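Side-chain contacts in cell division GTPase FtsZ, diverged (PDB 3V3T), which belongs to the tubulin/FtsZ family as a diverged, TubZ-like member, with a Rossmann-type N-terminal part and a tubulin-like C-terminal part: residues V226-S231 with S263-P268; I236-T241 with K291-M296. The protein carries 1 engineered substitution. All blocks are in the same frame, centred on the assembly; numbering follows the deposited sequence.

In the fold
Contact 1 packs helix 224-233 against helix 258-265, both in the tubulin-like C-terminal part. Contact 2 joins the loop that follows helix 224-233 to the start of the last helix, 291-306. Their centres lie about 16 Å apart, and the four segments alternate along the chain. They meet directly where Tyr240 OH, from the loop of contact 2, approaches the backbone Val265 O of contact 1 at 2.6 Å, probably as a hydrogen bond. Contact 1 sits farther out, its centre about 20 Å from the centre of the chain against about 14 Å for contact 2. One contact is apolar; the other centres on a backbone carbonyl.

Contact 1. Residues V226-S231 with S263-P268; sequences VALAKS and SIVGYP
Leu228 and Ile264 make the close part of this helix-to-helix contact, with CB of Leu228 4.0 Å from CG2 of Ile264. That same methyl also lies 4.0 Å from the backbone N of Ala229, so a single branch covers two neighbouring residues of helix 224-233. The first torsion of Ile264 explains it: with chi1 at -60°, CG2 stands anti to the backbone N and reaches over to the facing helix, while CG1 lies beside the N, anti to the carbonyl carbon. Farther in, the end of Leu228 turns to Val265, and CD2 of the leucine comes within 4.3 Å of CG2 of the valine. Both of these residues are buried. Phe218 and Ile261 add to the packing on Leu228, and Leu216 of strand 211-217 lies against Val265, which ties the helix pair to the sheet.

The outer side is looser. Ala229 and Ile264 are only partly buried, and CB of Ala229 stays 4.6 Å from CG2 of Ile264. The helix ends after Val265, and Gly266, with positive phi, takes the chain out of helical geometry. With 160 Å² buried in all and only apolar side chains meeting, the two helices are joined here by shape and hydrophobic burial, without a hydrogen bond between the two segments.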
ATOM      1  N   VAL A 226       4.972 -18.704  16.770  1.00 49.21           N
ATOM      2  CA  VAL A 226       5.131 -19.507  15.564  1.00 49.15           C
ATOM      3  C   VAL A 226       4.179 -19.051  14.460  1.00 50.03           C
ATOM      4  O   VAL A 226       4.571 -18.934  13.302  1.00 54.24           O
ATOM      5  CB  VAL A 226       4.935 -21.034  15.844  1.00 53.14           C
ATOM      6  CG1 VAL A 226       5.076 -21.852  14.565  1.00 53.40           C
ATOM      7  CG2 VAL A 226       5.920 -21.505  16.893  1.00 55.76           C
ATOM      8  N   ALA A 227       2.931 -18.790  14.820  1.00 53.51           N
ATOM      9  CA  ALA A 227       1.938 -18.362  13.839  1.00 47.67           C
ATOM     10  C   ALA A 227       2.316 -17.028  13.190  1.00 47.33           C
ATOM     11  O   ALA A 227       2.099 -16.828  12.003  1.00 39.99           O
ATOM     12  CB  ALA A 227       0.570 -18.268  14.472  1.00 48.57           C
ATOM     13  N   LEU A 228       2.877 -16.117  13.971  1.00 40.54           N
ATOM     14  CA  LEU A 228       3.223 -14.796  13.447  1.00 42.91           C
ATOM     15  C   LEU A 228       4.477 -14.874  12.592  1.00 42.80           C
ATOM     16  O   LEU A 228       4.635 -14.134  11.612  1.00 39.80           O
ATOM     17  CB  LEU A 228       3.395 -13.779  14.583  1.00 43.73           C
ATOM     18  CG  LEU A 228       2.051 -13.172  14.981  1.00 48.67           C
ATOM     19  CD1 LEU A 228       2.140 -12.390  16.269  1.00 45.88           C
ATOM     20  CD2 LEU A 228       1.550 -12.298  13.840  1.00 34.50           C
ATOM     21  N   ALA A 229       5.364 -15.787  12.961  1.00 38.53           N
ATOM     22  CA  ALA A 229       6.569 -16.008  12.185  1.00 41.22           C
ATOM     23  C   ALA A 229       6.213 -16.537  10.796  1.00 37.39           C
ATOM     24  O   ALA A 229       6.756 -16.080   9.797  1.00 46.18           O
ATOM     25  CB  ALA A 229       7.500 -16.960  12.917  1.00 40.49           C
ATOM     26  N   LYS A 230       5.296 -17.497  10.738  1.00 53.89           N
ATOM     27  CA  LYS A 230       4.778 -17.993   9.467  1.00 39.39           C
ATOM     28  C   LYS A 230       4.163 -16.831   8.684  1.00 39.46           C
ATOM     29  O   LYS A 230       4.438 -16.634   7.498  1.00 35.46           O
ATOM     30  CB  LYS A 230       3.722 -19.069   9.739  1.00 42.18           C
ATOM     31  CG  LYS A 230       3.077 -19.681   8.512  1.00 62.61           C
ATOM     32  CD  LYS A 230       2.209 -20.870   8.907  1.00 72.80           C
ATOM     33  CE  LYS A 230       1.350 -21.335   7.748  1.00 80.97           C
ATOM     34  NZ  LYS A 230       2.171 -21.797   6.595  1.00 86.96           N
ATOM     35  N   SER A 231       3.342 -16.046   9.374  1.00 35.66           N
ATOM     36  CA  SER A 231       2.684 -14.910   8.763  1.00 41.29           C
ATOM     37  C   SER A 231       3.678 -13.915   8.135  1.00 38.73           C
ATOM     38  O   SER A 231       3.492 -13.475   6.994  1.00 38.48           O
ATOM     39  CB  SER A 231       1.782 -14.225   9.787  1.00 42.67           C
ATOM     40  OG  SER A 231       1.198 -13.070   9.227  1.00 59.87           O
ATOM     41  N   SER A 263       7.341  -9.226  20.226  1.00 58.17           N
ATOM     42  CA  SER A 263       8.591  -9.956  20.128  1.00 58.46           C
ATOM     43  C   SER A 263       8.870 -10.371  18.684  1.00 52.76           C
ATOM     44  O   SER A 263      10.015 -10.340  18.217  1.00 53.93           O
ATOM     45  CB  SER A 263       8.556 -11.175  21.050  1.00 58.29           C
ATOM     46  OG  SER A 263       9.708 -11.974  20.870  1.00 70.06           O
ATOM     47  N   ILE A 264       7.824 -10.754  17.968  1.00 46.41           N
ATOM     48  CA  ILE A 264       8.017 -11.217  16.602  1.00 45.93           C
ATOM     49  C   ILE A 264       7.878 -10.087  15.585  1.00 47.99           C
ATOM     50  O   ILE A 264       8.596 -10.048  14.587  1.00 44.72           O
ATOM     51  CB  ILE A 264       7.038 -12.341  16.246  1.00 50.12           C
ATOM     52  CG1 ILE A 264       7.235 -13.539  17.178  1.00 51.45           C
ATOM     53  CG2 ILE A 264       7.259 -12.795  14.815  1.00 49.26           C
ATOM     54  CD1 ILE A 264       8.493 -14.300  16.884  1.00 49.88           C
ATOM     55  N   VAL A 265       6.962  -9.162  15.836  1.00 44.90           N
ATOM     56  CA  VAL A 265       6.602  -8.184  14.813  1.00 35.64           C
ATOM     57  C   VAL A 265       7.408  -6.891  14.873  1.00 33.80           C
ATOM     58  O   VAL A 265       7.683  -6.279  13.848  1.00 35.09           O
ATOM     59  CB  VAL A 265       5.104  -7.841  14.858  1.00 33.56           C
ATOM     60  CG1 VAL A 265       4.783  -6.755  13.829  1.00 31.56           C
ATOM     61  CG2 VAL A 265       4.286  -9.083  14.570  1.00 34.25           C
ATOM     62  N   GLY A 266       7.776  -6.475  16.073  1.00 38.87           N
ATOM     63  CA  GLY A 266       8.409  -5.183  16.258  1.00 41.93           C
ATOM     64  C   GLY A 266       7.875  -4.530  17.518  1.00 42.28           C
ATOM     65  O   GLY A 266       6.742  -4.786  17.928  1.00 47.42           O
ATOM     66  N   TYR A 267       8.697  -3.706  18.153  1.00 43.17           N
ATOM     67  CA  TYR A 267       8.303  -3.052  19.394  1.00 47.53           C
ATOM     68  C   TYR A 267       7.735  -1.658  19.106  1.00 45.43           C
ATOM     69  O   TYR A 267       8.432  -0.790  18.587  1.00 47.47           O
ATOM     70  CB  TYR A 267       9.493  -3.016  20.355  1.00 41.94           C
ATOM     71  CG  TYR A 267       9.810  -4.396  20.888  1.00 55.02           C
ATOM     72  CD1 TYR A 267       9.187  -4.878  22.037  1.00 61.58           C
ATOM     73  CD2 TYR A 267      10.697  -5.232  20.230  1.00 55.82           C
ATOM     74  CE1 TYR A 267       9.450  -6.150  22.515  1.00 64.68           C
ATOM     75  CE2 TYR A 267      10.968  -6.505  20.702  1.00 56.65           C
ATOM     76  CZ  TYR A 267      10.343  -6.958  21.843  1.00 66.91           C
ATOM     77  OH  TYR A 267      10.607  -8.225  22.313  1.00 70.52           O
ATOM     78  N   PRO A 268       6.450  -1.450  19.407  1.00 38.71           N
ATOM     79  CA  PRO A 268       5.808  -0.160  19.116  1.00 39.05           C
ATOM     80  C   PRO A 268       5.981   0.796  20.290  1.00 38.05           C
ATOM     81  O   PRO A 268       6.320   0.344  21.377  1.00 40.17           O
ATOM     82  CB  PRO A 268       4.340  -0.542  18.979  1.00 36.26           C
ATOM     83  CG  PRO A 268       4.189  -1.670  19.993  1.00 41.15           C
ATOM     84  CD  PRO A 268       5.512  -2.413  20.004  1.00 37.45           C
TER

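Contact 2. Residues I236-T241 with K291-M296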
ATOM      1  N   ILE A 236       2.798 -10.798   2.089  1.00 36.00           N
ATOM      2  CA  ILE A 236       2.826 -10.183   0.773  1.00 32.89           C
ATOM      3  C   ILE A 236       3.522  -8.824   0.780  1.00 32.01           C
ATOM      4  O   ILE A 236       3.854  -8.284  -0.287  1.00 29.97           O
ATOM      5  CB  ILE A 236       1.427  -9.996   0.183  1.00 31.11           C
ATOM      6  CG1 ILE A 236       0.577  -9.104   1.095  1.00 29.18           C
ATOM      7  CG2 ILE A 236       0.791 -11.332  -0.066  1.00 25.80           C
ATOM      8  CD1 ILE A 236      -0.633  -8.530   0.410  1.00 28.81           C
ATOM      9  N   PHE A 237       3.721  -8.267   1.973  1.00 25.06           N
ATOM     10  CA  PHE A 237       4.488  -7.023   2.140  1.00 24.58           C
ATOM     11  C   PHE A 237       5.989  -7.240   2.053  1.00 23.22           C
ATOM     12  O   PHE A 237       6.492  -8.263   2.493  1.00 26.91           O
ATOM     13  CB  PHE A 237       4.185  -6.363   3.481  1.00 25.87           C
ATOM     14  CG  PHE A 237       2.813  -5.781   3.562  1.00 23.09           C
ATOM     15  CD1 PHE A 237       2.604  -4.436   3.346  1.00 18.45           C
ATOM     16  CD2 PHE A 237       1.720  -6.590   3.830  1.00 21.02           C
ATOM     17  CE1 PHE A 237       1.309  -3.896   3.410  1.00 19.35           C
ATOM     18  CE2 PHE A 237       0.429  -6.049   3.901  1.00 20.31           C
ATOM     19  CZ  PHE A 237       0.235  -4.707   3.688  1.00 19.30           C
ATOM     20  N   ALA A 238       6.692  -6.263   1.479  1.00 21.54           N
ATOM     21  CA  ALA A 238       8.137  -6.326   1.365  1.00 26.53           C
ATOM     22  C   ALA A 238       8.770  -6.534   2.736  1.00 28.18           C
ATOM     23  O   ALA A 238       8.412  -5.875   3.708  1.00 26.15           O
ATOM     24  CB  ALA A 238       8.664  -5.062   0.739  1.00 20.72           C
ATOM     25  N   GLU A 239       9.732  -7.439   2.801  1.00 32.03           N
ATOM     26  CA  GLU A 239      10.388  -7.736   4.059  1.00 31.28           C
ATOM     27  C   GLU A 239      11.060  -6.522   4.715  1.00 31.57           C
ATOM     28  O   GLU A 239      11.764  -5.759   4.058  1.00 28.56           O
ATOM     29  CB  GLU A 239      11.423  -8.838   3.848  1.00 28.81           C
ATOM     30  CG  GLU A 239      12.238  -9.145   5.091  1.00 33.51           C
ATOM     31  CD  GLU A 239      13.230 -10.264   4.858  1.00 43.64           C
ATOM     32  OE1 GLU A 239      13.419 -10.652   3.687  1.00 49.83           O
ATOM     33  OE2 GLU A 239      13.819 -10.758   5.840  1.00 51.00           O
ATOM     34  N   TYR A 240      10.884  -6.381   6.028  1.00 28.21           N
ATOM     35  CA  TYR A 240      11.582  -5.338   6.773  1.00 32.51           C
ATOM     36  C   TYR A 240      12.559  -5.947   7.773  1.00 34.82           C
ATOM     37  O   TYR A 240      12.293  -7.002   8.345  1.00 41.20           O
ATOM     38  CB  TYR A 240      10.591  -4.394   7.474  1.00 31.04           C
ATOM     39  CG  TYR A 240       9.674  -5.036   8.496  1.00 32.22           C
ATOM     40  CD1 TYR A 240      10.031  -5.091   9.842  1.00 27.26           C
ATOM     41  CD2 TYR A 240       8.434  -5.557   8.122  1.00 25.02           C
ATOM     42  CE1 TYR A 240       9.188  -5.652  10.787  1.00 29.31           C
ATOM     43  CE2 TYR A 240       7.580  -6.129   9.059  1.00 24.79           C
ATOM     44  CZ  TYR A 240       7.960  -6.169  10.386  1.00 31.04           C
ATOM     45  OH  TYR A 240       7.113  -6.729  11.324  1.00 30.68           O
ATOM     46  N   THR A 241      13.689  -5.276   7.982  1.00 38.61           N
ATOM     47  CA  THR A 241      14.766  -5.833   8.808  1.00 50.89           C
ATOM     48  C   THR A 241      14.895  -5.164  10.169  1.00 57.71           C
ATOM     49  O   THR A 241      15.658  -5.626  11.018  1.00 60.24           O
ATOM     50  CB  THR A 241      16.133  -5.777   8.087  1.00 59.97           C
ATOM     51  OG1 THR A 241      16.283  -4.505   7.438  1.00 62.41           O
ATOM     52  CG2 THR A 241      16.242  -6.889   7.043  1.00 63.27           C
ATOM     53  N   LYS A 291      14.216  -0.234   2.576  1.00 40.67           N
ATOM     54  CA  LYS A 291      15.306   0.078   1.653  1.00 47.91           C
ATOM     55  C   LYS A 291      16.109  -1.154   1.207  1.00 45.01           C
ATOM     56  O   LYS A 291      16.386  -1.332   0.021  1.00 37.57           O
ATOM     57  CB  LYS A 291      16.230   1.145   2.261  1.00 58.35           C
ATOM     58  CG  LYS A 291      15.709   2.580   2.076  1.00 64.08           C
ATOM     59  CD  LYS A 291      15.815   3.436   3.344  1.00 62.73           C
ATOM     60  CE  LYS A 291      15.216   4.820   3.126  1.00 52.89           C
ATOM     61  NZ  LYS A 291      15.965   5.580   2.066  1.00 51.82           N
ATOM     62  N   THR A 292      16.476  -2.000   2.159  1.00 42.00           N
ATOM     63  CA  THR A 292      17.221  -3.221   1.864  1.00 46.32           C
ATOM     64  C   THR A 292      16.513  -4.116   0.845  1.00 41.34           C
ATOM     65  O   THR A 292      17.118  -4.548  -0.125  1.00 47.42           O
ATOM     66  CB  THR A 292      17.480  -4.037   3.158  1.00 58.23           C
ATOM     67  OG1 THR A 292      17.995  -3.166   4.163  1.00 56.76           O
ATOM     68  CG2 THR A 292      18.486  -5.162   2.914  1.00 55.52           C
ATOM     69  N   THR A 293      15.231  -4.402   1.063  1.00 35.58           N
ATOM     70  CA  THR A 293      14.510  -5.248   0.132  1.00 37.74           C
ATOM     71  C   THR A 293      14.459  -4.605  -1.242  1.00 42.05           C
ATOM     72  O   THR A 293      14.607  -5.288  -2.247  1.00 39.90           O
ATOM     73  CB  THR A 293      13.073  -5.488   0.573  1.00 33.86           C
ATOM     74  OG1 THR A 293      13.078  -6.072   1.868  1.00 35.68           O
ATOM     75  CG2 THR A 293      12.365  -6.427  -0.416  1.00 31.26           C
ATOM     76  N   VAL A 294      14.231  -3.292  -1.283  1.00 39.68           N
ATOM     77  CA  VAL A 294      14.145  -2.589  -2.559  1.00 37.95           C
ATOM     78  C   VAL A 294      15.492  -2.616  -3.262  1.00 36.50           C
ATOM     79  O   VAL A 294      15.573  -2.840  -4.462  1.00 40.46           O
ATOM     80  CB  VAL A 294      13.706  -1.112  -2.384  1.00 35.35           C
ATOM     81  CG1 VAL A 294      13.858  -0.362  -3.692  1.00 34.96           C
ATOM     82  CG2 VAL A 294      12.274  -1.028  -1.890  1.00 26.68           C
ATOM     83  N   GLN A 295      16.556  -2.390  -2.505  1.00 44.18           N
ATOM     84  CA  GLN A 295      17.887  -2.292  -3.094  1.00 52.72           C
ATOM     85  C   GLN A 295      18.363  -3.607  -3.709  1.00 53.30           C
ATOM     86  O   GLN A 295      19.282  -3.610  -4.524  1.00 55.41           O
ATOM     87  CB  GLN A 295      18.899  -1.763  -2.076  1.00 59.05           C
ATOM     88  CG  GLN A 295      18.732  -0.270  -1.786  1.00 75.11           C
ATOM     89  CD  GLN A 295      19.571   0.212  -0.604  1.00 91.45           C
ATOM     90  OE1 GLN A 295      19.115   1.022   0.213  1.00 89.76           O
ATOM     91  NE2 GLN A 295      20.804  -0.280  -0.513  1.00 99.62           N
ATOM     92  N   MET A 296      17.741  -4.719  -3.331  1.00 46.38           N
ATOM     93  CA  MET A 296      18.111  -6.000  -3.922  1.00 50.07           C
ATOM     94  C   MET A 296      17.884  -5.976  -5.431  1.00 46.71           C
ATOM     95  O   MET A 296      18.579  -6.650  -6.185  1.00 48.67           O
ATOM     96  CB  MET A 296      17.316  -7.145  -3.296  1.00 55.68           C
ATOM     97  CG  MET A 296      17.598  -7.354  -1.821  1.00 66.70           C
ATOM     98  SD  MET A 296      17.085  -8.985  -1.259  1.00110.03           S
ATOM     99  CE  MET A 296      18.502  -9.962  -1.788  1.00 67.82           C
TER
HETATM  100  O   HOH W   1      13.913  -4.207   3.918  1.00 38.66           O
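Thr292 and Thr241 face each other on the exposed side of this contact, where their side chains cross at about a right angle and the two OG1 atoms stay 3.9 Å apart. This is a loose meeting of two hydroxyls.

One residue on, Thr293 does most of the work. Its first torsion sets OG1 beside its own backbone N and anti to its carbonyl carbon, and from there the hydroxyl donates a hydrogen bond to Glu239 O at 2.6 Å. The bond meets the carbonyl at a C=O...OG1 angle of 132°, with OG1 tilted 17° from the carbonyl plane. CG2, the other branch, lies 4.1 Å from CB of Ala238, so one side chain pairs a polar arm with an apolar one. A water completes the grip: it donates to Glu239 O at 2.7 Å and accepts from the backbone Thr293 N at 3.2 Å. Glu239 O thus receives two bonds, and an N-H of the first helical turn, which lacks an acceptor one turn back, is satisfied through solvent.

Val294 then turns aside and packs on Leu163 of strand 160-165. Ala238 rests on that same residue, while the side-chain NE2 of Gln290, just ahead of the helix, hydrogen-bonds to Ala238 O.

An open N-H at the helix N-terminus is thus bound through water to a loop carbonyl that also takes a threonine hydroxyl. In this tubulin/FtsZ-type fold, the first turn of helix 291-306 and the loop 236-241 beside it pack together against strand 160-165 of the central sheet, both through Leu163.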